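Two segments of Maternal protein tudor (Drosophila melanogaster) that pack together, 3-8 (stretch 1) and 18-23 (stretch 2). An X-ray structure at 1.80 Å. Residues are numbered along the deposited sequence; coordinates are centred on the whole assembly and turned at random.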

# COMPACT_ATOMS: atom_id res chain seq x y z
N LEU A 3 10.49 -11.49 12.51
CA LEU A 3 9.17 -10.92 12.30
C LEU A 3 9.19 -9.40 12.31
O LEU A 3 9.84 -8.79 13.16
CB LEU A 3 8.21 -11.42 13.39
CG LEU A 3 7.47 -12.74 13.16
CD1 LEU A 3 8.42 -13.81 12.65
CD2 LEU A 3 6.80 -13.16 14.46
N HIS A 4 8.48 -8.80 11.37
CA HIS A 4 8.42 -7.34 11.28
C HIS A 4 6.99 -6.87 11.50
O HIS A 4 6.07 -7.40 10.89
CB HIS A 4 8.87 -6.84 9.91
CG HIS A 4 10.22 -7.33 9.49
ND1 HIS A 4 10.40 -8.48 8.75
CD2 HIS A 4 11.46 -6.81 9.69
CE1 HIS A 4 11.69 -8.64 8.51
NE2 HIS A 4 12.35 -7.65 9.06
N ASN A 5 6.82 -5.87 12.35
CA ASN A 5 5.49 -5.32 12.60
C ASN A 5 5.06 -4.48 11.41
O ASN A 5 5.87 -3.79 10.80
CB ASN A 5 5.49 -4.43 13.85
CG ASN A 5 5.58 -5.23 15.13
OD1 ASN A 5 4.90 -6.25 15.28
ND2 ASN A 5 6.39 -4.76 16.07
N CYS A 6 3.77 -4.54 11.10
CA CYS A 6 3.20 -3.78 10.01
C CYS A 6 1.70 -3.66 10.21
O CYS A 6 1.13 -4.25 11.14
CB CYS A 6 3.46 -4.49 8.68
SG CYS A 6 2.63 -6.09 8.53
N VAL A 7 1.07 -2.86 9.36
CA VAL A 7 -0.36 -2.69 9.40
C VAL A 7 -0.79 -3.00 7.97
O VAL A 7 -0.08 -2.65 7.03
CB VAL A 7 -0.77 -1.23 9.75
CG1 VAL A 7 -2.27 -1.06 9.61
CG2 VAL A 7 -0.35 -0.91 11.18
N VAL A 8 -1.91 -3.70 7.81
CA VAL A 8 -2.41 -4.03 6.49
C VAL A 8 -3.26 -2.84 6.03
O VAL A 8 -4.21 -2.47 6.71
CB VAL A 8 -3.28 -5.31 6.52
CG1 VAL A 8 -3.84 -5.61 5.14
CG2 VAL A 8 -2.44 -6.49 7.02
N TYR A 18 -1.52 -5.25 0.69
CA TYR A 18 -0.49 -4.24 0.92
C TYR A 18 -0.33 -3.93 2.40
O TYR A 18 -1.31 -3.89 3.14
CB TYR A 18 -0.83 -2.94 0.18
CG TYR A 18 -0.73 -3.04 -1.32
CD1 TYR A 18 -1.76 -3.60 -2.08
CD2 TYR A 18 0.41 -2.58 -1.98
CE1 TYR A 18 -1.66 -3.68 -3.47
CE2 TYR A 18 0.52 -2.66 -3.36
CZ TYR A 18 -0.51 -3.21 -4.10
OH TYR A 18 -0.38 -3.29 -5.47
N VAL A 19 0.91 -3.67 2.81
CA VAL A 19 1.20 -3.34 4.19
C VAL A 19 2.11 -2.13 4.30
O VAL A 19 2.76 -1.72 3.33
CB VAL A 19 1.91 -4.51 4.91
CG1 VAL A 19 1.07 -5.78 4.79
CG2 VAL A 19 3.30 -4.73 4.33
N GLN A 20 2.13 -1.55 5.49
CA GLN A 20 2.99 -0.42 5.79
C GLN A 20 3.80 -0.92 6.98
O GLN A 20 3.25 -1.16 8.06
CB GLN A 20 2.18 0.82 6.17
CG GLN A 20 1.64 1.60 4.96
CD GLN A 20 0.87 2.86 5.35
OE1 GLN A 20 0.55 3.70 4.51
NE2 GLN A 20 0.56 2.99 6.64
N MET A 21 5.10 -1.10 6.77
CA MET A 21 5.99 -1.58 7.81
C MET A 21 6.19 -0.53 8.90
O MET A 21 6.33 0.66 8.61
CB MET A 21 7.34 -1.95 7.21
CG MET A 21 7.27 -2.92 6.04
SD MET A 21 6.59 -4.53 6.51
CE MET A 21 7.97 -5.23 7.30
N GLU A 22 6.21 -0.98 10.14
CA GLU A 22 6.40 -0.10 11.29
C GLU A 22 7.70 0.69 11.12
O GLU A 22 7.78 1.86 11.48
CB GLU A 22 6.45 -0.93 12.57
CG GLU A 22 6.55 -0.14 13.86
CD GLU A 22 6.59 -1.05 15.08
OE1 GLU A 22 7.55 -1.84 15.20
OE2 GLU A 22 5.66 -0.97 15.91
N SER A 23 8.71 0.04 10.57
CA SER A 23 10.01 0.68 10.36
C SER A 23 9.95 1.86 9.39
O SER A 23 10.75 2.79 9.49
CB SER A 23 11.02 -0.35 9.86
OG SER A 23 10.67 -0.84 8.57
O HOH W 1 8.53 -3.06 10.70

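Two antiparallel strands, 4-8 and 18-21, meet edge to edge, with their axes 4.6 Å apart at closest approach and their directions 135° apart, so the pair is visibly twisted. The contact buries 427 Å² in all, and it follows a simple rule: the backbone fixes the register, and alternation then sorts the side chains onto two faces.

Leu-3 stays out of reach of the second stretch, and the contact begins at His-4. His-4 CB lies 3.2 Å from Met-21 CE, a tight approach made possible because the methionine, with all three chi angles in m, folds its end back toward the first strand. The ring's ND1 is hydrogen-bonded elsewhere in the structure.

Asn-5 ties the end of the pairing twice. Asn-5 O accepts a nearly linear hydrogen bond from Glu-22 N (2.9 Å, 174°), and Asn-5 ND2 donates to Glu-22 OE1 at 3.3 Å, a longer bond in which an amide meets a carboxylate. The same Asn-5 O also accepts from water 1 at 2.8 Å, and that water in turn accepts from Ser-23 N at 3.1 Å. One carbonyl thus binds the second stretch directly and, through water, one residue further on.

Cys-6 faces Met-21 as a non-hydrogen-bonded pair, their CA atoms 4.2 Å apart. Such a pair lets the strands come close, and here apolar atoms use the space: Cys-6 CB is 3.8 Å from Met-21 SD, while Cys-6 SG reaches diagonally to Val-19 CB at 4.0 Å. The backbone adds a CA-H...O contact, Cys-6 CA to Gln-20 O, at 3.3 Å.

Val-7 and Gln-20 form the hydrogen-bonded pair, with CA atoms 5.4 Å apart. Val-7 N donates to Gln-20 O at 3.1 Å, and Gln-20 N returns the bond to Val-7 O at 2.9 Å, closing a small ring between the strands. Val-7 O also takes a CA-H...O contact from Val-19 CA at 3.2 Å. Both side chains point to the other face of the sheet, where both residues remain partly exposed.

Val-8 returns to the face of Cys-6, Val-19 and Met-21. It pairs with Val-19 without hydrogen bonds, and Val-8 CG2 meets Val-19 CG1 at 4.2 Å; the CA-H...O contact from Val-8 CA to Tyr-18 O, 3.5 Å, supplements the backbone. These four residues are all buried, so the pattern reads clearly: apolar side chains on the buried face, with a polar clasp at the Asn-5 end.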